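Alpha/beta hydrolase (Legionella pneumophila subsp. pneumophila str. Philadelphia 1, PDB 4EZI) is of unknown function but has the alpha/beta-hydrolase fold and may hydrolyse esters, perhaps as a triacylglycerol lipase. Local coordinates at residues F17-A22 with L35-D40; A103-S108 with E361-F366; R217-L222 with Q270-I275. One frame throughout, in Å; residues are numbered along the deposited sequence.

Interaction 1: residues F17-A22 with L35-D40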
ATOM      1  N   PHE A  17     -21.678   0.347  -7.292  1.00  9.57           N
ATOM      2  CA  PHE A  17     -21.244   1.514  -6.570  1.00  9.49           C
ATOM      3  C   PHE A  17     -21.537   2.709  -7.472  1.00  9.94           C
ATOM      4  O   PHE A  17     -20.855   2.947  -8.473  1.00  9.98           O
ATOM      5  CB  PHE A  17     -19.752   1.411  -6.244  1.00  9.13           C
ATOM      6  CG  PHE A  17     -19.255   2.489  -5.333  1.00  8.67           C
ATOM      7  CD1 PHE A  17     -19.596   2.501  -3.992  1.00  9.31           C
ATOM      8  CD2 PHE A  17     -18.448   3.509  -5.824  1.00  8.60           C
ATOM      9  CE1 PHE A  17     -19.141   3.517  -3.164  1.00  9.88           C
ATOM     10  CE2 PHE A  17     -18.010   4.517  -4.998  1.00  9.74           C
ATOM     11  CZ  PHE A  17     -18.355   4.513  -3.668  1.00 10.44           C
ATOM     12  N   SER A  18     -22.599   3.430  -7.132  1.00  9.89           N
ATOM     13  CA  SER A  18     -23.162   4.431  -8.011  1.00 10.78           C
ATOM     14  C   SER A  18     -22.409   5.752  -8.011  1.00 10.03           C
ATOM     15  O   SER A  18     -21.707   6.102  -7.076  1.00 10.27           O
ATOM     16  CB  SER A  18     -24.618   4.702  -7.627  1.00 10.79           C
ATOM     17  OG  SER A  18     -24.649   5.516  -6.470  1.00 12.71           O
ATOM     18  N   ARG A  19     -22.629   6.506  -9.081  1.00 10.83           N
ATOM     19  CA  ARG A  19     -22.169   7.892  -9.223  0.50 12.96           C
ATOM     20  C   ARG A  19     -22.543   8.722  -8.023  1.00 12.10           C
ATOM     21  O   ARG A  19     -21.784   9.537  -7.531  1.00 12.48           O
ATOM     22  CB  ARG A  19     -22.845   8.534 -10.446  0.50 14.13           C
ATOM     23  CG  ARG A  19     -22.396   7.949 -11.780  0.50 15.73           C
ATOM     24  CD  ARG A  19     -23.306   8.334 -12.909  0.50 18.90           C
ATOM     25  NE  ARG A  19     -22.997   9.694 -13.319  0.50 25.58           N
ATOM     26  CZ  ARG A  19     -22.841  10.060 -14.584  0.50 27.77           C
ATOM     27  NH1 ARG A  19     -22.994   9.162 -15.548  0.50 29.28           N
ATOM     28  NH2 ARG A  19     -22.550  11.320 -14.883  0.50 28.46           N
ATOM     29  N   GLU A  20     -23.773   8.531  -7.589  1.00 11.78           N
ATOM     30  CA  GLU A  20     -24.314   9.344  -6.499  1.00 12.58           C
ATOM     31  C   GLU A  20     -23.615   9.055  -5.170  1.00 11.26           C
ATOM     32  O   GLU A  20     -23.239   9.971  -4.428  1.00 12.02           O
ATOM     33  CB  GLU A  20     -25.819   9.099  -6.351  1.00 14.35           C
ATOM     34  CG  GLU A  20     -26.690   9.646  -7.485  1.00 18.60           C
ATOM     35  CD  GLU A  20     -26.707   8.832  -8.775  1.00 19.41           C
ATOM     36  OE1 GLU A  20     -26.294   7.641  -8.811  1.00 17.03           O
ATOM     37  OE2 GLU A  20     -27.162   9.409  -9.799  1.00 27.45           O
ATOM     38  N   THR A  21     -23.384   7.778  -4.890  1.00 10.80           N
ATOM     39  CA  THR A  21     -22.636   7.363  -3.682  1.00 10.09           C
ATOM     40  C   THR A  21     -21.185   7.873  -3.746  1.00  9.26           C
ATOM     41  O   THR A  21     -20.646   8.384  -2.755  1.00 10.25           O
ATOM     42  CB  THR A  21     -22.682   5.838  -3.526  1.00 10.07           C
ATOM     43  OG1 THR A  21     -24.047   5.406  -3.550  1.00 11.67           O
ATOM     44  CG2 THR A  21     -22.026   5.389  -2.252  1.00 11.93           C
ATOM     45  N   ALA A  22     -20.591   7.813  -4.935  1.00 10.00           N
ATOM     46  CA  ALA A  22     -19.246   8.303  -5.158  1.00  9.71           C
ATOM     47  C   ALA A  22     -19.151   9.795  -4.904  1.00 10.23           C
ATOM     48  O   ALA A  22     -18.207  10.266  -4.263  1.00 10.73           O
ATOM     49  CB  ALA A  22     -18.767   7.955  -6.593  1.00  9.71           C
ATOM     50  N   LEU A  35     -13.249  16.615  -8.303  1.00 11.87           N
ATOM     51  CA  LEU A  35     -13.323  15.631  -9.389  1.00 11.72           C
ATOM     52  C   LEU A  35     -14.764  15.494  -9.852  1.00 13.12           C
ATOM     53  O   LEU A  35     -15.690  15.580  -9.053  1.00 16.88           O
ATOM     54  CB  LEU A  35     -12.793  14.279  -8.907  1.00 11.38           C
ATOM     55  CG  LEU A  35     -11.302  14.233  -8.549  1.00 11.44           C
ATOM     56  CD1 LEU A  35     -10.942  12.845  -7.997  1.00 13.28           C
ATOM     57  CD2 LEU A  35     -10.441  14.508  -9.760  1.00 13.99           C
ATOM     58  N   THR A  36     -14.939  15.281 -11.143  1.00 12.57           N
ATOM     59  CA  THR A  36     -16.238  15.044 -11.746  1.00 13.68           C
ATOM     60  C   THR A  36     -16.482  13.537 -11.867  1.00 11.64           C
ATOM     61  O   THR A  36     -15.596  12.801 -12.296  1.00 12.20           O
ATOM     62  CB  THR A  36     -16.282  15.660 -13.167  1.00 15.09           C
ATOM     63  OG1 THR A  36     -16.039  17.076 -13.094  1.00 20.40           O
ATOM     64  CG2 THR A  36     -17.630  15.437 -13.824  1.00 16.42           C
ATOM     65  N   VAL A  37     -17.677  13.098 -11.480  1.00 12.38           N
ATOM     66  CA  VAL A  37     -18.047  11.682 -11.580  0.50 11.48           C
ATOM     67  C   VAL A  37     -18.732  11.424 -12.920  1.00 11.84           C
ATOM     68  O   VAL A  37     -19.607  12.186 -13.343  1.00 14.04           O
ATOM     69  CB  VAL A  37     -18.947  11.201 -10.395  0.50 13.18           C
ATOM     70  CG1 VAL A  37     -18.292  11.541  -9.058  0.50 13.99           C
ATOM     71  CG2 VAL A  37     -20.347  11.790 -10.449  0.50 14.13           C
ATOM     72  N   HIS A  38     -18.323  10.347 -13.587  1.00 10.92           N
ATOM     73  CA  HIS A  38     -18.822   9.978 -14.914  1.00 10.92           C
ATOM     74  C   HIS A  38     -19.436   8.582 -15.001  1.00 10.96           C
ATOM     75  O   HIS A  38     -20.124   8.310 -15.979  1.00 12.32           O
ATOM     76  CB  HIS A  38     -17.688  10.059 -15.955  1.00 12.40           C
ATOM     77  CG  HIS A  38     -17.008  11.384 -16.024  1.00 11.09           C
ATOM     78  ND1 HIS A  38     -17.568  12.471 -16.669  1.00 13.58           N
ATOM     79  CD2 HIS A  38     -15.803  11.796 -15.555  1.00 12.10           C
ATOM     80  CE1 HIS A  38     -16.732  13.493 -16.584  1.00 15.25           C
ATOM     81  NE2 HIS A  38     -15.657  13.107 -15.918  1.00 14.53           N
ATOM     82  N   TYR A  39     -19.186   7.707 -14.012  1.00 10.39           N
ATOM     83  CA  TYR A  39     -19.540   6.280 -14.100  1.00 10.66           C
ATOM     84  C   TYR A  39     -20.130   5.732 -12.838  1.00 10.05           C
ATOM     85  O   TYR A  39     -19.828   6.233 -11.751  1.00 10.51           O
ATOM     86  CB  TYR A  39     -18.277   5.456 -14.385  1.00 11.14           C
ATOM     87  CG  TYR A  39     -17.654   5.816 -15.703  1.00 10.40           C
ATOM     88  CD1 TYR A  39     -18.269   5.437 -16.879  1.00 12.40           C
ATOM     89  CD2 TYR A  39     -16.481   6.537 -15.778  1.00 11.33           C
ATOM     90  CE1 TYR A  39     -17.727   5.771 -18.090  1.00 13.82           C
ATOM     91  CE2 TYR A  39     -15.913   6.882 -16.999  1.00 14.10           C
ATOM     92  CZ  TYR A  39     -16.536   6.480 -18.154  1.00 14.43           C
ATOM     93  OH  TYR A  39     -15.990   6.835 -19.374  1.00 18.10           O
ATOM     94  N   ASP A  40     -20.971   4.711 -13.019  1.00 10.25           N
ATOM     95  CA  ASP A  40     -21.288   3.754 -11.965  1.00 10.17           C
ATOM     96  C   ASP A  40     -20.303   2.579 -12.100  1.00 10.11           C
ATOM     97  O   ASP A  40     -19.836   2.294 -13.205  1.00 10.86           O
ATOM     98  CB  ASP A  40     -22.738   3.260 -12.106  1.00 11.38           C
ATOM     99  CG  ASP A  40     -23.722   4.379 -12.227  1.00 12.96           C
ATOM    100  OD1 ASP A  40     -23.775   5.209 -11.331  1.00 13.69           O
ATOM    101  OD2 ASP A  40     -24.467   4.434 -13.241  1.00 18.90           O
TER
HETATM  102  O   HOH W   1     -26.418   6.055 -10.985  1.00 21.35           O
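Ser-18 and Asp-40 bring the two backbones closest, 4.4 Å between their CA atoms, where the chain leaves strand 8-17 for helix 19-27 and the irregular run 35-40 passes that turn on its way into strand 41-51. Ser-18 holds the N-cap position, and the backbone N-H of Arg-19, in the first turn of the helix, is taken by Asp-40. The bond from Arg-19 N to Asp-40 OD1 is 2.8 Å long and nearly straight at 169°, meeting the oxygen close to its C-O axis. The same OD1 accepts from a water at 2.8 Å, and that water also donates to Glu-20 OE1.

Arg-19 and Val-37 are each modelled in two conformers, and their side-chain contacts given here hold for one of them. The Arg-19 chain crosses the Asp-40 side chain at about a right angle, with CG 3.1 Å from Tyr-39 O, and bends at chi3 (79°), which sets NE. One face of the guanidinium lies over the His-38 carbonyl group; in this conformer the charged atoms of Arg-19 and Asp-40 are not in contact. Further along, Val-37 points at the helix and rests its CG1 on Ala-22 CB at 4.4 Å, while Asn-107 ND2 of helix 99-108 bonds Phe-17 O and Tyr-39 O.

Asp-40 OD1 and Glu-20 OE1 are only 4.3 Å apart, two probable negative charges. The donating water between them and the helix N terminus that Asp-40 faces would both tend to ease that repulsion and to stabilise the ionised form of Asp-40.

Interaction 2: residues A103-S108 with E361-F366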
ATOM      1  N   ALA A 103     -14.280   6.102  -5.832  1.00  7.27           N
ATOM      2  CA  ALA A 103     -14.855   7.313  -6.375  1.00  7.22           C
ATOM      3  C   ALA A 103     -13.855   8.051  -7.258  1.00  7.80           C
ATOM      4  O   ALA A 103     -14.182   8.511  -8.351  1.00  9.27           O
ATOM      5  CB  ALA A 103     -15.383   8.191  -5.256  1.00  8.81           C
ATOM      6  N   ALA A 104     -12.633   8.191  -6.755  1.00  7.89           N
ATOM      7  CA  ALA A 104     -11.619   8.949  -7.472  1.00  8.80           C
ATOM      8  C   ALA A 104     -11.126   8.208  -8.716  1.00  7.47           C
ATOM      9  O   ALA A 104     -11.079   8.769  -9.802  1.00  9.33           O
ATOM     10  CB  ALA A 104     -10.463   9.287  -6.509  1.00  9.43           C
ATOM     11  N   TYR A 105     -10.732   6.954  -8.539  1.00  8.20           N
ATOM     12  CA  TYR A 105     -10.113   6.197  -9.617  1.00  8.07           C
ATOM     13  C   TYR A 105     -11.091   5.561 -10.585  1.00  8.21           C
ATOM     14  O   TYR A 105     -10.750   5.381 -11.759  1.00  9.86           O
ATOM     15  CB  TYR A 105      -9.202   5.112  -9.041  1.00  8.12           C
ATOM     16  CG  TYR A 105      -7.919   5.620  -8.437  1.00  8.98           C
ATOM     17  CD1 TYR A 105      -6.955   6.208  -9.229  1.00  9.35           C
ATOM     18  CD2 TYR A 105      -7.641   5.492  -7.070  1.00 10.32           C
ATOM     19  CE1 TYR A 105      -5.759   6.675  -8.697  1.00  9.98           C
ATOM     20  CE2 TYR A 105      -6.455   5.959  -6.517  1.00 10.46           C
ATOM     21  CZ  TYR A 105      -5.515   6.547  -7.334  1.00 10.06           C
ATOM     22  OH  TYR A 105      -4.296   6.986  -6.842  1.00 11.59           O
ATOM     23  N   GLY A 106     -12.252   5.176 -10.074  1.00  8.48           N
ATOM     24  CA  GLY A 106     -13.255   4.460 -10.836  1.00  8.69           C
ATOM     25  C   GLY A 106     -14.360   5.369 -11.325  1.00  8.27           C
ATOM     26  O   GLY A 106     -14.475   5.626 -12.536  1.00  9.62           O
ATOM     27  N   ASN A 107     -15.184   5.872 -10.407  1.00  8.26           N
ATOM     28  CA  ASN A 107     -16.330   6.676 -10.837  1.00  9.06           C
ATOM     29  C   ASN A 107     -15.931   7.938 -11.564  1.00  8.41           C
ATOM     30  O   ASN A 107     -16.632   8.342 -12.488  1.00  9.68           O
ATOM     31  CB  ASN A 107     -17.268   7.027  -9.692  1.00  8.50           C
ATOM     32  CG  ASN A 107     -17.741   5.825  -8.924  1.00  8.31           C
ATOM     33  OD1 ASN A 107     -17.029   5.337  -8.065  1.00  8.81           O
ATOM     34  ND2 ASN A 107     -18.967   5.374  -9.195  1.00  9.14           N
ATOM     35  N   SER A 108     -14.839   8.579 -11.150  1.00  8.86           N
ATOM     36  CA  SER A 108     -14.350   9.781 -11.809  1.00  9.00           C
ATOM     37  C   SER A 108     -13.359   9.442 -12.921  1.00  9.77           C
ATOM     38  O   SER A 108     -13.640   9.709 -14.100  1.00 10.86           O
ATOM     39  CB  SER A 108     -13.733  10.773 -10.806  1.00  9.59           C
ATOM     40  OG  SER A 108     -13.215  11.891 -11.489  1.00 10.47           O
ATOM     41  N   GLU A 361      -3.271  14.317  -6.428  1.00  8.87           N
ATOM     42  CA  GLU A 361      -2.051  14.343  -7.223  1.00  9.79           C
ATOM     43  C   GLU A 361      -1.830  13.062  -7.995  1.00  9.10           C
ATOM     44  O   GLU A 361      -1.353  13.092  -9.137  1.00  9.83           O
ATOM     45  CB  GLU A 361      -0.830  14.657  -6.383  1.00  9.83           C
ATOM     46  CG  GLU A 361      -0.832  16.013  -5.686  1.00 11.99           C
ATOM     47  CD  GLU A 361      -0.875  17.232  -6.607  1.00 21.25           C
ATOM     48  OE1 GLU A 361      -0.418  17.167  -7.764  1.00 21.80           O
ATOM     49  OE2 GLU A 361      -1.349  18.290  -6.136  1.00 26.21           O
ATOM     50  N   GLN A 362      -2.116  11.923  -7.370  1.00  8.42           N
ATOM     51  CA  GLN A 362      -1.962  10.637  -8.058  1.00  8.73           C
ATOM     52  C   GLN A 362      -2.863  10.564  -9.286  1.00  9.01           C
ATOM     53  O   GLN A 362      -2.408  10.217 -10.371  1.00  9.81           O
ATOM     54  CB  GLN A 362      -2.264   9.471  -7.095  1.00  8.93           C
ATOM     55  CG  GLN A 362      -1.235   9.341  -5.994  1.00  8.55           C
ATOM     56  CD  GLN A 362      -1.663   8.382  -4.893  1.00  7.60           C
ATOM     57  OE1 GLN A 362      -2.845   8.236  -4.594  1.00  8.76           O
ATOM     58  NE2 GLN A 362      -0.698   7.716  -4.273  1.00  7.85           N
ATOM     59  N   VAL A 363      -4.135  10.884  -9.103  1.00  8.74           N
ATOM     60  CA  VAL A 363      -5.079  10.870 -10.229  1.00  9.70           C
ATOM     61  C   VAL A 363      -4.614  11.793 -11.364  1.00 10.32           C
ATOM     62  O   VAL A 363      -4.624  11.428 -12.528  1.00 10.73           O
ATOM     63  CB  VAL A 363      -6.537  11.261  -9.801  1.00 10.72           C
ATOM     64  CG1 VAL A 363      -7.470  11.363 -11.048  1.00 14.24           C
ATOM     65  CG2 VAL A 363      -7.086  10.284  -8.769  1.00 13.01           C
ATOM     66  N   ASP A 364      -4.185  12.992 -10.991  1.00 10.57           N
ATOM     67  CA  ASP A 364      -3.739  13.966 -11.987  1.00 11.00           C
ATOM     68  C   ASP A 364      -2.498  13.479 -12.744  1.00 10.94           C
ATOM     69  O   ASP A 364      -2.369  13.698 -13.953  1.00 12.11           O
ATOM     70  CB  ASP A 364      -3.472  15.309 -11.345  1.00 12.39           C
ATOM     71  CG  ASP A 364      -4.729  16.046 -10.950  1.00 16.69           C
ATOM     72  OD1 ASP A 364      -5.828  15.729 -11.445  1.00 18.14           O
ATOM     73  OD2 ASP A 364      -4.596  17.007 -10.160  1.00 18.62           O
ATOM     74  N   PHE A 365      -1.579  12.836 -12.039  1.00 10.31           N
ATOM     75  CA  PHE A 365      -0.401  12.259 -12.665  1.00 10.13           C
ATOM     76  C   PHE A 365      -0.776  11.175 -13.670  1.00  8.97           C
ATOM     77  O   PHE A 365      -0.272  11.160 -14.798  1.00 11.52           O
ATOM     78  CB  PHE A 365       0.520  11.698 -11.590  1.00 10.24           C
ATOM     79  CG  PHE A 365       1.886  11.293 -12.063  1.00 10.22           C
ATOM     80  CD1 PHE A 365       2.787  12.232 -12.536  1.00 11.05           C
ATOM     81  CD2 PHE A 365       2.285   9.970 -12.009  1.00 10.23           C
ATOM     82  CE1 PHE A 365       4.069  11.858 -12.920  1.00 10.76           C
ATOM     83  CE2 PHE A 365       3.545   9.581 -12.409  1.00 11.53           C
ATOM     84  CZ  PHE A 365       4.447  10.539 -12.852  1.00 11.53           C
ATOM     85  N   PHE A 366      -1.689  10.299 -13.289  1.00  9.29           N
ATOM     86  CA  PHE A 366      -2.119   9.245 -14.185  1.00  9.75           C
ATOM     87  C   PHE A 366      -2.831   9.796 -15.411  1.00 11.15           C
ATOM     88  O   PHE A 366      -2.600   9.343 -16.540  1.00 11.71           O
ATOM     89  CB  PHE A 366      -3.001   8.233 -13.453  1.00  9.54           C
ATOM     90  CG  PHE A 366      -2.272   7.489 -12.360  1.00  9.04           C
ATOM     91  CD1 PHE A 366      -0.875   7.420 -12.339  1.00  8.94           C
ATOM     92  CD2 PHE A 366      -2.981   6.899 -11.327  1.00  9.40           C
ATOM     93  CE1 PHE A 366      -0.225   6.743 -11.349  1.00  9.19           C
ATOM     94  CE2 PHE A 366      -2.316   6.201 -10.318  1.00  9.92           C
ATOM     95  CZ  PHE A 366      -0.939   6.126 -10.326  1.00  9.71           C
TER
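Tyr-105 reaches from helix 103-108 across to helix 361-366 and meets three residues there: its CE1 touches both Val-363 and Phe-366, and its hydroxyl meets Gln-362. Phe-366 comes to the CE1 rim, edge against edge: Phe-366 CD2 is 3.8 Å from Tyr-105 CE1, each near the plane of the other's ring. The two rings thus meet rim to rim, neither turning a face to the other, and this is not a stack. Val-363 slides past the tyrosine in the opposite direction, its CG2 obliquely placed 3.8 Å from Tyr-105 CE1. The same methyl also touches Ala-104 CB at 4.2 Å.

At the hydroxyl the contact turns polar. Tyr-105 OH donates a weak hydrogen bond of 3.0 Å to Gln-362 OE1, which lies at the edge of the ring, the amide turned 43° from the ring plane. The hydroxyl also presses on Gln-362 CB at 3.2 Å. The other end of this buried amide is held more firmly: NE2 donates to both Ala-195 O and Gly-167 O, which should fix which way the amide is turned and so present OE1 to the tyrosine.

The axes of the two helical segments approach to 10.5 Å at 44°, and helix 99-108 ends in a wider pi-type turn, Ser-108 N bonding to Ala-103 O. Helices 99-108 and 355-370 match helices A and F of the alpha/beta-hydrolase fold, which share one face of the sheet; Tyr-105, Gln-362 and Phe-366 all lean on Ala-166 of strand 162-168, and Phe-366 also reaches strand 193-197.

Interaction 3: residues R217-L222 with Q270-I275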
ATOM      1  N   ARG A 217       1.171   7.398  15.688  1.00  7.92           N
ATOM      2  CA  ARG A 217       0.960   5.983  15.365  1.00  6.90           C
ATOM      3  C   ARG A 217       2.246   5.169  15.393  1.00  7.34           C
ATOM      4  O   ARG A 217       2.237   3.988  15.079  1.00  7.31           O
ATOM      5  CB  ARG A 217       0.299   5.907  13.982  1.00  7.46           C
ATOM      6  CG  ARG A 217      -1.176   6.402  13.992  1.00  8.13           C
ATOM      7  CD  ARG A 217      -1.631   6.901  12.643  1.00  8.47           C
ATOM      8  NE  ARG A 217      -0.989   8.145  12.252  1.00  8.91           N
ATOM      9  CZ  ARG A 217      -1.427   9.346  12.568  1.00  9.82           C
ATOM     10  NH1 ARG A 217      -2.554   9.513  13.234  1.00 11.06           N
ATOM     11  NH2 ARG A 217      -0.716  10.401  12.183  1.00 11.06           N
ATOM     12  N   ALA A 218       3.360   5.804  15.751  1.00  6.71           N
ATOM     13  CA  ALA A 218       4.685   5.176  15.634  1.00  6.58           C
ATOM     14  C   ALA A 218       4.812   3.893  16.412  1.00  5.94           C
ATOM     15  O   ALA A 218       5.283   2.893  15.889  1.00  6.69           O
ATOM     16  CB  ALA A 218       5.760   6.161  16.101  1.00  7.70           C
ATOM     17  N   THR A 219       4.374   3.895  17.671  1.00  6.52           N
ATOM     18  CA  THR A 219       4.510   2.693  18.468  1.00  6.50           C
ATOM     19  C   THR A 219       3.726   1.537  17.845  1.00  6.13           C
ATOM     20  O   THR A 219       4.200   0.400  17.800  1.00  6.84           O
ATOM     21  CB  THR A 219       4.047   2.931  19.903  1.00  6.67           C
ATOM     22  OG1 THR A 219       4.788   4.045  20.406  1.00  7.61           O
ATOM     23  CG2 THR A 219       4.305   1.700  20.781  1.00  7.74           C
ATOM     24  N   ALA A 220       2.500   1.816  17.399  1.00  6.54           N
ATOM     25  CA  ALA A 220       1.682   0.791  16.748  1.00  6.84           C
ATOM     26  C   ALA A 220       2.368   0.247  15.503  1.00  6.43           C
ATOM     27  O   ALA A 220       2.374  -0.961  15.270  1.00  6.76           O
ATOM     28  CB  ALA A 220       0.291   1.320  16.437  1.00  8.24           C
ATOM     29  N   TYR A 221       2.918   1.118  14.654  1.00  6.50           N
ATOM     30  CA  TYR A 221       3.607   0.654  13.466  1.00  6.83           C
ATOM     31  C   TYR A 221       4.767  -0.283  13.840  1.00  6.15           C
ATOM     32  O   TYR A 221       5.000  -1.309  13.200  1.00  6.84           O
ATOM     33  CB  TYR A 221       4.171   1.821  12.664  1.00  6.82           C
ATOM     34  CG  TYR A 221       3.207   2.813  12.063  1.00  6.92           C
ATOM     35  CD1 TYR A 221       1.988   2.423  11.545  1.00  7.71           C
ATOM     36  CD2 TYR A 221       3.561   4.133  11.946  1.00  7.73           C
ATOM     37  CE1 TYR A 221       1.147   3.337  10.907  1.00  8.53           C
ATOM     38  CE2 TYR A 221       2.735   5.059  11.321  1.00  7.93           C
ATOM     39  CZ  TYR A 221       1.508   4.646  10.816  1.00  7.92           C
ATOM     40  OH  TYR A 221       0.688   5.547  10.182  1.00  8.96           O
ATOM     41  N   LEU A 222       5.574   0.126  14.812  1.00  5.96           N
ATOM     42  CA  LEU A 222       6.758  -0.655  15.176  1.00  6.66           C
ATOM     43  C   LEU A 222       6.379  -1.966  15.829  1.00  6.54           C
ATOM     44  O   LEU A 222       7.023  -2.989  15.587  1.00  6.95           O
ATOM     45  CB  LEU A 222       7.696   0.157  16.080  1.00  7.70           C
ATOM     46  CG  LEU A 222       8.370   1.326  15.358  1.00  7.77           C
ATOM     47  CD1 LEU A 222       9.051   2.232  16.378  1.00 13.21           C
ATOM     48  CD2 LEU A 222       9.358   0.877  14.296  1.00 16.29           C
ATOM     49  N   GLN A 270       2.866   6.163  23.765  1.00  9.83           N
ATOM     50  CA  GLN A 270       3.233   7.020  22.647  1.00 10.11           C
ATOM     51  C   GLN A 270       4.723   6.988  22.309  1.00  8.61           C
ATOM     52  O   GLN A 270       5.082   7.166  21.150  1.00  9.55           O
ATOM     53  CB  GLN A 270       2.723   8.437  22.861  1.00 12.42           C
ATOM     54  CG  GLN A 270       1.227   8.541  22.511  1.00 15.54           C
ATOM     55  CD  GLN A 270       0.975   8.590  21.002  1.00 17.13           C
ATOM     56  OE1 GLN A 270       1.387   9.553  20.346  1.00 20.61           O
ATOM     57  NE2 GLN A 270       0.343   7.527  20.435  1.00 13.86           N
ATOM     58  N   ASP A 271       5.569   6.732  23.310  1.00  9.70           N
ATOM     59  CA  ASP A 271       7.013   6.592  23.108  1.00  8.33           C
ATOM     60  C   ASP A 271       7.349   5.131  22.809  1.00  8.50           C
ATOM     61  O   ASP A 271       7.232   4.291  23.705  1.00  9.38           O
ATOM     62  CB  ASP A 271       7.765   7.045  24.360  1.00 10.56           C
ATOM     63  CG  ASP A 271       9.276   6.925  24.233  1.00 10.57           C
ATOM     64  OD1 ASP A 271       9.802   6.475  23.189  1.00 10.47           O
ATOM     65  OD2 ASP A 271       9.979   7.329  25.210  1.00 16.20           O
ATOM     66  N   PRO A 272       7.729   4.813  21.556  1.00  8.43           N
ATOM     67  CA  PRO A 272       7.956   3.414  21.217  1.00  7.90           C
ATOM     68  C   PRO A 272       9.050   2.767  22.022  1.00  8.55           C
ATOM     69  O   PRO A 272       9.068   1.533  22.144  1.00  9.40           O
ATOM     70  CB  PRO A 272       8.299   3.436  19.713  1.00  9.07           C
ATOM     71  CG  PRO A 272       7.865   4.725  19.206  1.00 10.88           C
ATOM     72  CD  PRO A 272       7.927   5.686  20.383  1.00  8.64           C
ATOM     73  N   LEU A 273      10.007   3.552  22.530  1.00  8.71           N
ATOM     74  CA  LEU A 273      11.074   2.913  23.282  1.00  8.86           C
ATOM     75  C   LEU A 273      10.538   2.122  24.466  1.00  8.30           C
ATOM     76  O   LEU A 273      11.171   1.153  24.895  1.00 10.19           O
ATOM     77  CB  LEU A 273      12.112   3.931  23.750  1.00  9.89           C
ATOM     78  CG  LEU A 273      12.846   4.652  22.616  1.00 12.64           C
ATOM     79  CD1 LEU A 273      13.813   5.691  23.158  1.00 15.58           C
ATOM     80  CD2 LEU A 273      13.574   3.692  21.707  1.00 16.80           C
ATOM     81  N   LEU A 274       9.361   2.488  24.985  1.00  8.84           N
ATOM     82  CA  LEU A 274       8.802   1.817  26.174  1.00  9.20           C
ATOM     83  C   LEU A 274       8.320   0.399  25.856  1.00  9.14           C
ATOM     84  O   LEU A 274       8.196  -0.408  26.786  1.00 10.09           O
ATOM     85  CB  LEU A 274       7.677   2.653  26.785  1.00 10.16           C
ATOM     86  CG  LEU A 274       8.116   3.931  27.484  1.00 13.10           C
ATOM     87  CD1 LEU A 274       6.908   4.791  27.784  1.00 16.92           C
ATOM     88  CD2 LEU A 274       8.919   3.592  28.743  1.00 19.40           C
ATOM     89  N   ILE A 275       8.086   0.056  24.589  1.00  7.43           N
ATOM     90  CA  ILE A 275       7.652  -1.319  24.278  1.00  7.77           C
ATOM     91  C   ILE A 275       8.808  -2.273  24.026  1.00  6.98           C
ATOM     92  O   ILE A 275       8.583  -3.467  23.894  1.00  7.74           O
ATOM     93  CB  ILE A 275       6.624  -1.411  23.132  1.00  7.65           C
ATOM     94  CG1 ILE A 275       7.236  -1.121  21.751  1.00  7.32           C
ATOM     95  CG2 ILE A 275       5.386  -0.553  23.488  1.00  8.85           C
ATOM     96  CD1 ILE A 275       6.328  -1.536  20.591  1.00  8.85           C
TER
HETATM   97  O   HOH W   2       3.513   6.545  18.897  1.00  9.05           O
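Thr-219 sits against Pro-272, their CA atoms 4.5 Å apart, and the tight part of the contact grows around this pair. Pro-272 lays its ring on the first turn of helix 218-233: its CG is 3.4 Å from Thr-219 OG1 and 4.0 Å from Ala-218 CB, while Leu-222 CD1, one turn on, comes down on its CB at 3.6 Å. Thr-219 divides its branches between two neighbours. With CG2 anti to the backbone N, the methyl meets Ile-275 CG2 at 3.7 Å as the two side chains slide past each other; OG1 faces the loop backbone and is hydrogen-bonded to the carbonyl of Pro-269.

Both segments belong to the all-helical insertion between strands 193-197 and 310-314, the place where alpha/beta hydrolases commonly carry their cap or lid. Here a helix start meets a short 3-10 turn, 272-275, whose beginning is secured by an Asx turn: Leu-273 N donates to Asp-271 OD1, approaching from above the carboxylate plane.

Toward Gln-270 the fit is looser and wetter. A water accepts from Thr-219 N at 3.0 Å and donates to Gln-270 O at 2.8 Å, linking helix N terminus to loop where the backbones do not bond directly. Gln-270 itself is exposed, its side chain folding back so that NE2 reaches Pro-216 O, just ahead of the helix.

How the interactions relate
Interactions 1 and 2 are neighbours, their centres 12 Å apart, and both involve helix 99-108: Ser-108 OG probably bonds Thr-36 O (2.7 Å), tying the loop before strand 41-51 to the end of that helix. Interaction 3 lies far off in the helical insertion, its centre 33 Å from that of interaction 2, on the opposite side of the chain's centre. Ser-169, His-351 and Asp-318 probably form the catalytic triad, and Gln-362 of interaction 2 touches the presumed nucleophile elbow. Arg-217 of interaction 3 salt-bridges Asp-320, two residues after Asp-318 in the chain. The side chain of Leu-222, also in interaction 3, is about 4 Å from a bound PEG.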